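Local coordinates for protein adenosine deaminase 1 (Arthrobacter aurescens, PDB 3RYS) that probably catalyses the zinc-dependent hydrolytic deamination of adenine to hypoxanthine, a step of purine salvage, at residues 27-32 with 46-51; 34-40 with 72-78; 224-228 with 268-273. All coordinates share one frame; numbering follows the deposited sequence.

Contact 1 of 3, residues 27-32 with 46-51; sequences QPELIF and DIEELR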
ATOM      1  N   GLN A  27      -5.677  -7.276  11.734  1.00 15.72           N
ATOM      2  CA  GLN A  27      -6.872  -6.919  12.482  1.00 15.76           C
ATOM      3  C   GLN A  27      -6.720  -7.316  13.959  1.00 16.82           C
ATOM      4  O   GLN A  27      -6.085  -8.324  14.270  1.00 18.51           O
ATOM      5  CB  GLN A  27      -8.083  -7.615  11.849  1.00 15.56           C
ATOM      6  CG  GLN A  27      -9.378  -6.850  11.980  1.00 22.67           C
ATOM      7  CD  GLN A  27      -9.364  -5.540  11.220  1.00 22.83           C
ATOM      8  OE1 GLN A  27      -9.156  -5.513  10.003  1.00 18.14           O
ATOM      9  NE2 GLN A  27      -9.603  -4.441  11.934  1.00 26.51           N
ATOM     10  N   PRO A  28      -7.290  -6.515  14.876  1.00 19.86           N
ATOM     11  CA  PRO A  28      -7.220  -6.784  16.319  1.00 18.43           C
ATOM     12  C   PRO A  28      -7.586  -8.217  16.710  1.00 18.94           C
ATOM     13  O   PRO A  28      -7.010  -8.744  17.663  1.00 18.68           O
ATOM     14  CB  PRO A  28      -8.227  -5.795  16.902  1.00 18.88           C
ATOM     15  CG  PRO A  28      -8.151  -4.630  15.975  1.00 20.48           C
ATOM     16  CD  PRO A  28      -7.929  -5.216  14.596  1.00 22.47           C
ATOM     17  N   GLU A  29      -8.523  -8.835  15.997  1.00 17.42           N
ATOM     18  CA  GLU A  29      -8.866 -10.226  16.272  1.00 17.44           C
ATOM     19  C   GLU A  29      -7.666 -11.134  16.018  1.00 17.10           C
ATOM     20  O   GLU A  29      -7.324 -11.977  16.851  1.00 15.02           O
ATOM     21  CB  GLU A  29     -10.068 -10.687  15.436  1.00 18.89           C
ATOM     22  CG  GLU A  29     -11.357  -9.920  15.703  1.00 15.00           C
ATOM     23  CD  GLU A  29     -11.317  -8.505  15.145  1.00 23.62           C
ATOM     24  OE1 GLU A  29     -10.913  -8.342  13.975  1.00 25.25           O
ATOM     25  OE2 GLU A  29     -11.686  -7.556  15.871  1.00 23.98           O
ATOM     26  N   LEU A  30      -7.022 -10.953  14.868  1.00 17.35           N
ATOM     27  CA  LEU A  30      -5.888 -11.790  14.490  1.00 15.67           C
ATOM     28  C   LEU A  30      -4.701 -11.550  15.410  1.00 14.76           C
ATOM     29  O   LEU A  30      -3.984 -12.484  15.771  1.00 14.55           O
ATOM     30  CB  LEU A  30      -5.490 -11.551  13.034  1.00 12.62           C
ATOM     31  CG  LEU A  30      -4.392 -12.478  12.514  1.00 13.24           C
ATOM     32  CD1 LEU A  30      -4.713 -13.927  12.849  1.00 14.68           C
ATOM     33  CD2 LEU A  30      -4.181 -12.297  11.014  1.00 12.85           C
ATOM     34  N   ILE A  31      -4.500 -10.293  15.787  1.00 14.79           N
ATOM     35  CA  ILE A  31      -3.447  -9.940  16.728  1.00 15.74           C
ATOM     36  C   ILE A  31      -3.561 -10.770  18.014  1.00 15.82           C
ATOM     37  O   ILE A  31      -2.605 -11.419  18.433  1.00 16.27           O
ATOM     38  CB  ILE A  31      -3.467  -8.434  17.050  1.00 13.60           C
ATOM     39  CG1 ILE A  31      -3.236  -7.623  15.773  1.00 18.73           C
ATOM     40  CG2 ILE A  31      -2.408  -8.093  18.072  1.00 14.12           C
ATOM     41  CD1 ILE A  31      -3.169  -6.120  15.993  1.00 17.30           C
ATOM     42  N   PHE A  32      -4.739 -10.764  18.623  1.00 13.56           N
ATOM     43  CA  PHE A  32      -4.971 -11.544  19.832  1.00 15.37           C
ATOM     44  C   PHE A  32      -4.856 -13.054  19.611  1.00 16.80           C
ATOM     45  O   PHE A  32      -4.439 -13.789  20.507  1.00 18.75           O
ATOM     46  CB  PHE A  32      -6.328 -11.190  20.442  1.00 15.27           C
ATOM     47  CG  PHE A  32      -6.271 -10.038  21.393  1.00 18.04           C
ATOM     48  CD1 PHE A  32      -6.070  -8.752  20.929  1.00 20.79           C
ATOM     49  CD2 PHE A  32      -6.411 -10.243  22.756  1.00 17.71           C
ATOM     50  CE1 PHE A  32      -6.010  -7.685  21.805  1.00 24.16           C
ATOM     51  CE2 PHE A  32      -6.354  -9.183  23.636  1.00 22.88           C
ATOM     52  CZ  PHE A  32      -6.153  -7.902  23.161  1.00 27.14           C
ATOM     53  N   ASP A  46      -7.717  -6.040  27.156  1.00 50.79           N
ATOM     54  CA  ASP A  46      -8.621  -6.698  26.223  1.00 45.34           C
ATOM     55  C   ASP A  46      -8.462  -6.122  24.822  1.00 38.87           C
ATOM     56  O   ASP A  46      -7.714  -5.164  24.607  1.00 37.30           O
ATOM     57  CB  ASP A  46     -10.079  -6.579  26.691  1.00 45.14           C
ATOM     58  CG  ASP A  46     -10.405  -5.206  27.269  1.00 43.95           C
ATOM     59  OD1 ASP A  46      -9.710  -4.224  26.932  1.00 45.24           O
ATOM     60  OD2 ASP A  46     -11.362  -5.110  28.065  1.00 44.31           O
ATOM     61  N   ILE A  47      -9.168  -6.716  23.871  1.00 36.11           N
ATOM     62  CA  ILE A  47      -9.125  -6.255  22.493  1.00 35.55           C
ATOM     63  C   ILE A  47      -9.863  -4.922  22.340  1.00 39.21           C
ATOM     64  O   ILE A  47      -9.708  -4.221  21.340  1.00 35.80           O
ATOM     65  CB  ILE A  47      -9.666  -7.338  21.536  1.00 29.46           C
ATOM     66  CG1 ILE A  47     -10.210  -6.724  20.249  1.00 26.46           C
ATOM     67  CG2 ILE A  47     -10.723  -8.168  22.230  1.00 39.24           C
ATOM     68  CD1 ILE A  47     -10.647  -7.752  19.244  1.00 25.20           C
ATOM     69  N   GLU A  48     -10.640  -4.557  23.351  1.00 41.92           N
ATOM     70  CA  GLU A  48     -11.294  -3.256  23.360  1.00 40.41           C
ATOM     71  C   GLU A  48     -10.296  -2.147  23.694  1.00 39.96           C
ATOM     72  O   GLU A  48     -10.327  -1.069  23.092  1.00 33.50           O
ATOM     73  CB  GLU A  48     -12.452  -3.240  24.356  1.00 47.02           C
ATOM     74  CG  GLU A  48     -13.261  -1.953  24.335  1.00 43.94           C
ATOM     75  CD  GLU A  48     -14.237  -1.866  25.488  1.00 50.39           C
ATOM     76  OE1 GLU A  48     -14.077  -2.628  26.468  1.00 51.00           O
ATOM     77  OE2 GLU A  48     -15.164  -1.034  25.415  1.00 55.01           O
ATOM     78  N   GLU A  49      -9.414  -2.412  24.656  1.00 39.14           N
ATOM     79  CA  GLU A  49      -8.390  -1.444  25.033  1.00 41.54           C
ATOM     80  C   GLU A  49      -7.444  -1.219  23.864  1.00 39.50           C
ATOM     81  O   GLU A  49      -6.866  -0.137  23.713  1.00 40.04           O
ATOM     82  CB  GLU A  49      -7.600  -1.910  26.258  1.00 41.88           C
ATOM     83  CG  GLU A  49      -6.521  -0.920  26.698  1.00 44.29           C
ATOM     84  CD  GLU A  49      -5.555  -1.504  27.716  1.00 50.72           C
ATOM     85  OE1 GLU A  49      -5.961  -2.405  28.482  1.00 51.48           O
ATOM     86  OE2 GLU A  49      -4.387  -1.058  27.751  1.00 45.90           O
ATOM     87  N   LEU A  50      -7.290  -2.247  23.037  1.00 34.37           N
ATOM     88  CA  LEU A  50      -6.472  -2.136  21.839  1.00 37.19           C
ATOM     89  C   LEU A  50      -7.109  -1.187  20.821  1.00 31.82           C
ATOM     90  O   LEU A  50      -6.467  -0.234  20.378  1.00 32.23           O
ATOM     91  CB  LEU A  50      -6.210  -3.513  21.217  1.00 32.56           C
ATOM     92  CG  LEU A  50      -5.560  -3.502  19.830  1.00 28.05           C
ATOM     93  CD1 LEU A  50      -4.306  -2.638  19.814  1.00 28.32           C
ATOM     94  CD2 LEU A  50      -5.248  -4.913  19.362  1.00 25.93           C
ATOM     95  N   ARG A  51      -8.365  -1.445  20.457  1.00 30.55           N
ATOM     96  CA  ARG A  51      -9.060  -0.610  19.474  1.00 33.40           C
ATOM     97  C   ARG A  51      -9.087   0.849  19.925  1.00 32.40           C
ATOM     98  O   ARG A  51      -9.155   1.768  19.110  1.00 32.65           O
ATOM     99  CB  ARG A  51     -10.488  -1.107  19.238  1.00 27.21           C
ATOM    100  CG  ARG A  51     -10.605  -2.604  19.012  1.00 27.94           C
ATOM    101  CD  ARG A  51     -11.876  -2.956  18.251  1.00 25.36           C
ATOM    102  NE  ARG A  51     -11.739  -2.684  16.821  1.00 27.83           N
ATOM    103  CZ  ARG A  51     -11.616  -3.623  15.887  1.00 24.56           C
ATOM    104  NH1 ARG A  51     -11.631  -4.907  16.220  1.00 23.16           N
ATOM    105  NH2 ARG A  51     -11.491  -3.277  14.615  1.00 25.33           N
TER
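The ring of F32 takes I47 over one face and L50 at its edge. I47 CB stands 3.9 Å from the ring centroid and 19° off the normal, a CH-pi contact displaced toward the rim, while L50 CD2 lies near the ring plane, 3.8 Å from F32 CE1. The second flat group, the guanidinium of R51, is met in a comparable way: P28 CG sits over one face, 3.5 Å from R51 NH1, and the carboxylate of E29 comes to the edge. Carboxylate and guanidinium are nearly coplanar, and E29 OE2 lies 2.7 Å from R51 NH1 in a salt bridge whose hydrogen bond is weak because its N-H points well off the acceptor. A bend at chi3 (78°) brings the guanidinium back across the pyrrolidine ring of P28. Q27 NE2 is near R51 NH2, but both are donors and do not bond.

These side chains join the beginnings of two helices, 28-37 and 47-51, in the helical excursion that follows strand 15-17 of this TIM-barrel deaminase. The axes of segments 28-32 and 47-51 approach to 10.4 Å at 130°, a steep crossing somewhat nearer to perpendicular than to antiparallel, and P28 and I47, each in the first turn of its helix, pair across the interface. Between the two flat groups runs an aliphatic seam: P28 CB rests 3.9 Å from I47 CD1 and also touches L50 CD2, which reaches on to I31 CD1. Y54 adds to the cover of P28, and Y44 touches L50. Hydrocarbon thus fills the middle, with the charged pair at its border. At the start of the shorter helix, D46 serves as N-cap, its OD1 accepting from E49 N at 2.9 Å from above the carboxylate plane.

Contact 2 of 3, residues 34-40 with 72-78; sequences LAERNGI and VLQTEQD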
ATOM      1  N   LEU A  34      -2.893 -14.586  17.278  1.00 18.05           N
ATOM      2  CA  LEU A  34      -1.487 -14.909  17.072  1.00 17.55           C
ATOM      3  C   LEU A  34      -0.704 -14.764  18.369  1.00 17.36           C
ATOM      4  O   LEU A  34       0.206 -15.545  18.646  1.00 18.52           O
ATOM      5  CB  LEU A  34      -0.884 -14.037  15.968  1.00 14.24           C
ATOM      6  CG  LEU A  34      -1.504 -14.259  14.587  1.00 15.83           C
ATOM      7  CD1 LEU A  34      -0.897 -13.326  13.554  1.00 15.55           C
ATOM      8  CD2 LEU A  34      -1.347 -15.710  14.162  1.00 15.40           C
ATOM      9  N   ALA A  35      -1.065 -13.764  19.165  1.00 15.06           N
ATOM     10  CA  ALA A  35      -0.478 -13.607  20.486  1.00 18.37           C
ATOM     11  C   ALA A  35      -0.691 -14.889  21.276  1.00 19.28           C
ATOM     12  O   ALA A  35       0.233 -15.412  21.899  1.00 19.71           O
ATOM     13  CB  ALA A  35      -1.101 -12.420  21.213  1.00 17.90           C
ATOM     14  N   GLU A  36      -1.915 -15.403  21.235  1.00 18.35           N
ATOM     15  CA  GLU A  36      -2.259 -16.601  21.986  1.00 21.57           C
ATOM     16  C   GLU A  36      -1.473 -17.813  21.505  1.00 22.34           C
ATOM     17  O   GLU A  36      -0.909 -18.559  22.307  1.00 19.90           O
ATOM     18  CB  GLU A  36      -3.755 -16.871  21.893  1.00 24.35           C
ATOM     19  CG  GLU A  36      -4.233 -17.969  22.821  1.00 31.75           C
ATOM     20  CD  GLU A  36      -5.713 -17.859  23.121  1.00 48.21           C
ATOM     21  OE1 GLU A  36      -6.300 -16.791  22.837  1.00 46.00           O
ATOM     22  OE2 GLU A  36      -6.287 -18.837  23.644  1.00 62.25           O
ATOM     23  N   ARG A  37      -1.435 -17.997  20.189  1.00 22.95           N
ATOM     24  CA  ARG A  37      -0.729 -19.116  19.580  1.00 20.14           C
ATOM     25  C   ARG A  37       0.768 -19.083  19.884  1.00 22.14           C
ATOM     26  O   ARG A  37       1.424 -20.123  19.936  1.00 25.90           O
ATOM     27  CB  ARG A  37      -0.960 -19.123  18.067  1.00 22.67           C
ATOM     28  CG  ARG A  37      -0.661 -20.453  17.398  1.00 20.48           C
ATOM     29  CD  ARG A  37      -1.356 -20.560  16.048  1.00 21.56           C
ATOM     30  NE  ARG A  37      -0.746 -19.696  15.040  1.00 23.22           N
ATOM     31  CZ  ARG A  37      -1.213 -19.538  13.806  1.00 17.98           C
ATOM     32  NH1 ARG A  37      -2.309 -20.182  13.420  1.00 18.47           N
ATOM     33  NH2 ARG A  37      -0.586 -18.731  12.961  1.00 14.86           N
ATOM     34  N   ASN A  38       1.307 -17.885  20.079  1.00 20.33           N
ATOM     35  CA  ASN A  38       2.732 -17.735  20.347  1.00 20.56           C
ATOM     36  C   ASN A  38       3.011 -17.567  21.831  1.00 22.02           C
ATOM     37  O   ASN A  38       4.155 -17.351  22.238  1.00 22.17           O
ATOM     38  CB  ASN A  38       3.310 -16.552  19.570  1.00 17.66           C
ATOM     39  CG  ASN A  38       3.452 -16.841  18.094  1.00 16.82           C
ATOM     40  OD1 ASN A  38       3.347 -15.943  17.260  1.00 17.15           O
ATOM     41  ND2 ASN A  38       3.683 -18.102  17.762  1.00 19.99           N
ATOM     42  N   GLY A  39       1.957 -17.671  22.636  1.00 21.66           N
ATOM     43  CA  GLY A  39       2.073 -17.467  24.067  1.00 21.38           C
ATOM     44  C   GLY A  39       2.700 -16.124  24.383  1.00 22.19           C
ATOM     45  O   GLY A  39       3.586 -16.020  25.226  1.00 23.89           O
ATOM     46  N   ILE A  40       2.244 -15.088  23.689  1.00 22.35           N
ATOM     47  CA  ILE A  40       2.757 -13.745  23.900  1.00 26.43           C
ATOM     48  C   ILE A  40       1.803 -12.938  24.768  1.00 28.05           C
ATOM     49  O   ILE A  40       0.594 -12.944  24.548  1.00 25.39           O
ATOM     50  CB  ILE A  40       2.972 -13.008  22.563  1.00 26.36           C
ATOM     51  CG1 ILE A  40       4.136 -13.633  21.792  1.00 20.31           C
ATOM     52  CG2 ILE A  40       3.215 -11.521  22.797  1.00 19.12           C
ATOM     53  CD1 ILE A  40       4.291 -13.090  20.390  1.00 17.10           C
ATOM     54  N   VAL A  72       3.543 -10.015  17.316  1.00 13.87           N
ATOM     55  CA  VAL A  72       2.877 -11.317  17.320  1.00 15.29           C
ATOM     56  C   VAL A  72       3.274 -12.176  16.119  1.00 15.79           C
ATOM     57  O   VAL A  72       2.976 -13.371  16.076  1.00 15.49           O
ATOM     58  CB  VAL A  72       1.339 -11.182  17.366  1.00 14.87           C
ATOM     59  CG1 VAL A  72       0.909 -10.411  18.608  1.00 14.00           C
ATOM     60  CG2 VAL A  72       0.823 -10.513  16.101  1.00 13.44           C
ATOM     61  N   LEU A  73       3.952 -11.566  15.151  1.00 13.09           N
ATOM     62  CA  LEU A  73       4.390 -12.276  13.954  1.00 13.38           C
ATOM     63  C   LEU A  73       5.722 -12.980  14.168  1.00 15.18           C
ATOM     64  O   LEU A  73       6.773 -12.391  13.947  1.00 18.44           O
ATOM     65  CB  LEU A  73       4.520 -11.301  12.786  1.00 14.11           C
ATOM     66  CG  LEU A  73       3.254 -10.575  12.339  1.00 11.79           C
ATOM     67  CD1 LEU A  73       3.576  -9.559  11.249  1.00  7.55           C
ATOM     68  CD2 LEU A  73       2.216 -11.585  11.867  1.00 12.83           C
ATOM     69  N   GLN A  74       5.680 -14.246  14.574  1.00 16.79           N
ATOM     70  CA  GLN A  74       6.901 -14.984  14.909  1.00 17.26           C
ATOM     71  C   GLN A  74       7.257 -16.066  13.892  1.00 14.99           C
ATOM     72  O   GLN A  74       8.424 -16.252  13.545  1.00 16.02           O
ATOM     73  CB  GLN A  74       6.772 -15.631  16.295  1.00 19.83           C
ATOM     74  CG  GLN A  74       6.635 -14.646  17.441  1.00 21.22           C
ATOM     75  CD  GLN A  74       7.830 -13.723  17.552  1.00 23.71           C
ATOM     76  OE1 GLN A  74       7.679 -12.508  17.668  1.00 25.29           O
ATOM     77  NE2 GLN A  74       9.029 -14.297  17.511  1.00 23.47           N
ATOM     78  N   THR A  75       6.245 -16.786  13.430  1.00 15.14           N
ATOM     79  CA  THR A  75       6.468 -17.968  12.616  1.00 15.73           C
ATOM     80  C   THR A  75       6.005 -17.761  11.186  1.00 15.76           C
ATOM     81  O   THR A  75       5.225 -16.855  10.890  1.00 15.23           O
ATOM     82  CB  THR A  75       5.714 -19.188  13.186  1.00 16.84           C
ATOM     83  OG1 THR A  75       4.308 -19.045  12.936  1.00 15.61           O
ATOM     84  CG2 THR A  75       5.952 -19.303  14.684  1.00 16.08           C
ATOM     85  N   GLU A  76       6.491 -18.629  10.310  1.00 14.83           N
ATOM     86  CA  GLU A  76       6.098 -18.625   8.916  1.00 15.35           C
ATOM     87  C   GLU A  76       4.578 -18.685   8.818  1.00 15.45           C
ATOM     88  O   GLU A  76       3.970 -17.984   8.012  1.00 19.41           O
ATOM     89  CB  GLU A  76       6.739 -19.818   8.207  1.00 17.85           C
ATOM     90  CG  GLU A  76       7.082 -19.580   6.752  1.00 23.61           C
ATOM     91  CD  GLU A  76       8.212 -20.472   6.265  1.00 30.08           C
ATOM     92  OE1 GLU A  76       9.321 -20.399   6.842  1.00 25.70           O
ATOM     93  OE2 GLU A  76       7.994 -21.238   5.297  1.00 34.41           O
ATOM     94  N   GLN A  77       3.967 -19.514   9.658  1.00 15.96           N
ATOM     95  CA  GLN A  77       2.518 -19.672   9.674  1.00 15.56           C
ATOM     96  C   GLN A  77       1.839 -18.338   9.974  1.00 16.28           C
ATOM     97  O   GLN A  77       0.811 -18.005   9.382  1.00 15.56           O
ATOM     98  CB  GLN A  77       2.108 -20.735  10.701  1.00 16.94           C
ATOM     99  CG  GLN A  77       0.639 -21.155  10.642  1.00 18.62           C
ATOM    100  CD  GLN A  77       0.216 -21.633   9.258  1.00 30.81           C
ATOM    101  OE1 GLN A  77       1.032 -22.140   8.484  1.00 29.70           O
ATOM    102  NE2 GLN A  77      -1.068 -21.472   8.942  1.00 26.43           N
ATOM    103  N   ASP A  78       2.424 -17.576  10.891  1.00 17.02           N
ATOM    104  CA  ASP A  78       1.900 -16.261  11.251  1.00 16.50           C
ATOM    105  C   ASP A  78       1.798 -15.328  10.043  1.00 16.26           C
ATOM    106  O   ASP A  78       0.781 -14.661   9.846  1.00 14.00           O
ATOM    107  CB  ASP A  78       2.766 -15.627  12.340  1.00 16.70           C
ATOM    108  CG  ASP A  78       2.708 -16.394  13.647  1.00 17.14           C
ATOM    109  OD1 ASP A  78       1.686 -17.069  13.891  1.00 16.21           O
ATOM    110  OD2 ASP A  78       3.679 -16.318  14.430  1.00 14.50           O
TER
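A capping box of T75 and D78 opens helix 76-92 and faces R37 and L34 in the last turns of helix 28-37. T75 OG1 accepts from D78 N, and D78 OD2 accepts from T75 N at 2.8 Å. D78 CG lies beside its own backbone N (chi1 -65°), which turns the carboxylate back over the helix start, and D78 OD2 also takes Q74 N on its anti side, at 2.9 Å. D78 OD1 looks across the contact: R37 NH2 meets it at 3.0 Å in a nearly straight bond (172°), with guanidinium and carboxylate almost coplanar. R37 NH2 also forms a salt bridge with D81.

Alongside the salt bridge, L34 CB packs on V72 CB at 3.9 Å, L34 CD1 touches L73 CD2, and A35 CB meets V72 CG1. A Schellman motif at G39 ends the first helix and turns I40 back against V72.

With an alanine in place of D78, the amides of Q74 and T75 would probably lose their shared acceptor, and R37 one of its carboxylate partners, keeping D81. One aspartate thus does two jobs: one oxygen gathers the backbone of a helix start, and the other ties it to the neighbouring helix through charge.

Contact 3 of 3, residues 224-228 with 268-273; sequences GIRCM and MLAIGL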
ATOM      1  N   GLY A 224       1.569  11.010  -2.515  1.00 15.20           N
ATOM      2  CA  GLY A 224       1.814  12.092  -3.452  1.00 15.22           C
ATOM      3  C   GLY A 224       0.871  13.282  -3.364  1.00 15.70           C
ATOM      4  O   GLY A 224       0.918  14.171  -4.209  1.00 15.46           O
ATOM      5  N   ILE A 225       0.024  13.320  -2.341  1.00 14.74           N
ATOM      6  CA  ILE A 225      -0.984  14.372  -2.253  1.00 16.34           C
ATOM      7  C   ILE A 225      -0.404  15.777  -2.056  1.00 16.90           C
ATOM      8  O   ILE A 225      -1.045  16.773  -2.406  1.00 16.05           O
ATOM      9  CB  ILE A 225      -2.017  14.094  -1.149  1.00 16.11           C
ATOM     10  CG1 ILE A 225      -1.328  13.997   0.213  1.00 16.70           C
ATOM     11  CG2 ILE A 225      -2.809  12.827  -1.461  1.00 15.83           C
ATOM     12  CD1 ILE A 225      -2.278  14.166   1.385  1.00 16.83           C
ATOM     13  N   ARG A 226       0.799  15.865  -1.497  1.00 16.77           N
ATOM     14  CA  ARG A 226       1.404  17.175  -1.260  1.00 18.04           C
ATOM     15  C   ARG A 226       1.995  17.787  -2.528  1.00 18.90           C
ATOM     16  O   ARG A 226       2.528  18.896  -2.504  1.00 19.69           O
ATOM     17  CB  ARG A 226       2.435  17.125  -0.133  1.00 15.95           C
ATOM     18  CG  ARG A 226       1.809  17.049   1.250  1.00 16.30           C
ATOM     19  CD  ARG A 226       2.807  17.410   2.327  1.00 17.49           C
ATOM     20  NE  ARG A 226       3.258  18.791   2.197  1.00 19.78           N
ATOM     21  CZ  ARG A 226       4.302  19.302   2.842  1.00 19.66           C
ATOM     22  NH1 ARG A 226       5.014  18.540   3.661  1.00 17.27           N
ATOM     23  NH2 ARG A 226       4.643  20.573   2.660  1.00 18.41           N
ATOM     24  N   CYS A 227       1.880  17.070  -3.640  1.00 16.92           N
ATOM     25  CA  CYS A 227       2.330  17.592  -4.920  1.00 18.15           C
ATOM     26  C   CYS A 227       1.494  18.806  -5.302  1.00 18.84           C
ATOM     27  O   CYS A 227       1.933  19.659  -6.071  1.00 20.39           O
ATOM     28  CB  CYS A 227       2.204  16.526  -6.007  1.00 20.47           C
ATOM     29  SG  CYS A 227       0.500  16.216  -6.512  1.00 16.04           S
ATOM     30  N   MET A 228       0.284  18.878  -4.759  1.00 17.49           N
ATOM     31  CA  MET A 228      -0.633  19.965  -5.078  1.00 17.35           C
ATOM     32  C   MET A 228      -0.080  21.330  -4.668  1.00 19.90           C
ATOM     33  O   MET A 228      -0.609  22.364  -5.065  1.00 20.16           O
ATOM     34  CB  MET A 228      -1.992  19.723  -4.418  1.00 18.64           C
ATOM     35  CG  MET A 228      -2.752  18.511  -4.950  1.00 18.12           C
ATOM     36  SD  MET A 228      -3.462  18.767  -6.592  1.00 22.57           S
ATOM     37  CE  MET A 228      -2.086  18.328  -7.641  1.00 26.18           C
ATOM     38  N   MET A 268      -7.509  16.196  -8.167  1.00 16.28           N
ATOM     39  CA  MET A 268      -6.359  15.514  -8.760  1.00 17.74           C
ATOM     40  C   MET A 268      -6.781  14.742 -10.003  1.00 17.46           C
ATOM     41  O   MET A 268      -6.083  14.737 -11.023  1.00 13.56           O
ATOM     42  CB  MET A 268      -5.713  14.557  -7.751  1.00 16.80           C
ATOM     43  CG  MET A 268      -5.089  15.239  -6.540  1.00 17.21           C
ATOM     44  SD  MET A 268      -4.547  14.074  -5.271  1.00 19.23           S
ATOM     45  CE  MET A 268      -2.942  13.569  -5.903  1.00 13.83           C
ATOM     46  N   LEU A 269      -7.929  14.081  -9.901  1.00 17.76           N
ATOM     47  CA  LEU A 269      -8.491  13.348 -11.023  1.00 17.14           C
ATOM     48  C   LEU A 269      -8.883  14.323 -12.128  1.00 17.80           C
ATOM     49  O   LEU A 269      -8.514  14.140 -13.289  1.00 20.62           O
ATOM     50  CB  LEU A 269      -9.699  12.535 -10.570  1.00 14.08           C
ATOM     51  CG  LEU A 269     -10.287  11.546 -11.573  1.00 15.39           C
ATOM     52  CD1 LEU A 269      -9.262  10.490 -11.959  1.00 14.41           C
ATOM     53  CD2 LEU A 269     -11.537  10.898 -10.996  1.00 16.72           C
ATOM     54  N   ALA A 270      -9.618  15.366 -11.762  1.00 14.97           N
ATOM     55  CA  ALA A 270     -10.059  16.361 -12.733  1.00 17.94           C
ATOM     56  C   ALA A 270      -8.907  16.981 -13.526  1.00 17.41           C
ATOM     57  O   ALA A 270      -9.052  17.246 -14.718  1.00 20.25           O
ATOM     58  CB  ALA A 270     -10.886  17.445 -12.057  1.00 18.73           C
ATOM     59  N   ILE A 271      -7.770  17.213 -12.875  1.00 16.02           N
ATOM     60  CA  ILE A 271      -6.641  17.840 -13.562  1.00 16.88           C
ATOM     61  C   ILE A 271      -5.728  16.847 -14.282  1.00 20.12           C
ATOM     62  O   ILE A 271      -4.688  17.232 -14.813  1.00 20.67           O
ATOM     63  CB  ILE A 271      -5.790  18.714 -12.628  1.00 16.73           C
ATOM     64  CG1 ILE A 271      -5.163  17.861 -11.525  1.00 18.38           C
ATOM     65  CG2 ILE A 271      -6.621  19.861 -12.061  1.00 20.07           C
ATOM     66  CD1 ILE A 271      -4.341  18.660 -10.529  1.00 18.58           C
ATOM     67  N   GLY A 272      -6.115  15.573 -14.293  1.00 18.65           N
ATOM     68  CA  GLY A 272      -5.432  14.585 -15.107  1.00 14.79           C
ATOM     69  C   GLY A 272      -4.309  13.808 -14.448  1.00 19.74           C
ATOM     70  O   GLY A 272      -3.633  13.020 -15.112  1.00 19.25           O
ATOM     71  N   LEU A 273      -4.090  14.023 -13.153  1.00 16.26           N
ATOM     72  CA  LEU A 273      -3.119  13.214 -12.425  1.00 15.90           C
ATOM     73  C   LEU A 273      -3.546  11.754 -12.499  1.00 16.44           C
ATOM     74  O   LEU A 273      -4.718  11.435 -12.298  1.00 19.14           O
ATOM     75  CB  LEU A 273      -3.013  13.657 -10.965  1.00 16.34           C
ATOM     76  CG  LEU A 273      -2.372  15.017 -10.690  1.00 15.13           C
ATOM     77  CD1 LEU A 273      -2.439  15.340  -9.210  1.00 15.58           C
ATOM     78  CD2 LEU A 273      -0.936  15.030 -11.178  1.00 16.31           C
TER
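M228 lays its sulfur against the CG methylene of M268 where two connections of the TIM barrel meet: the 3-10 turn that leaves strand 220-221 just beyond H223, an adenine-binding residue, and the end of helix 265-270 on its way to strand 275-277.

The sulfur-bearing side chains carry most of the contact. M228 is folded at both chi2 (-74°) and chi3 (86°), which swings its thioether across to the other segment, where M228 SD rests 3.9 Å from M268 CG. M268 answers in reverse: its chain runs out extended and bends only at the last torsion, laying M268 CE against the start of the 3-10 segment and G224 before it, 4.2 Å from I225 CA and 4.3 Å from G224 O. C227 SG borders M268 CE at 4.4 Å.

Methyl-to-methyl contacts form a second group. M228 and I271 meet tip to tip, CE to CD1, at 3.7 Å, and M228 CE also comes end-on to L273 CD1. That leucine methyl is shared, for C227 SG lies 4.1 Å from L273 CD1. Helix 231-240 closes over this cluster, its L237 touching both C227 and L273 and its V234 touching M228.

Backbone bonds within each segment set the two shapes. C227 N bonds to G224 O, tightening the 3-10 turn. Helix 265-270 finishes in a Schellman motif at G272; I271 and L273, flanking it, both point CB toward the 3-10 turn. At G272, phi 93°, a side chain would press on the preceding carbonyl O, and G272 N bonds back to L269 O at 3.0 Å.

Contacts 1 and 2 are neighbours on one helix: helix 28-37 gives its N-terminal part to contact 1 and its C-terminal part to contact 2. Their centres lie 14 Å apart, and they touch where I31 O meets V72 CG1 at 3.7 Å. Contact 3 lies on the opposite side of the chain's centre, 36 Å from the centre of contact 1 and 41 Å from that of contact 2. All three sit around the adenine pocket without lining it: the side chains of I31, L73 and I225 are about 14, 12 and 10 Å from the bound adenine. Contact 3 comes nearest to the predicted catalytic machinery, with I225 about 6 Å from E202, the probable proton donor, side chain to side chain.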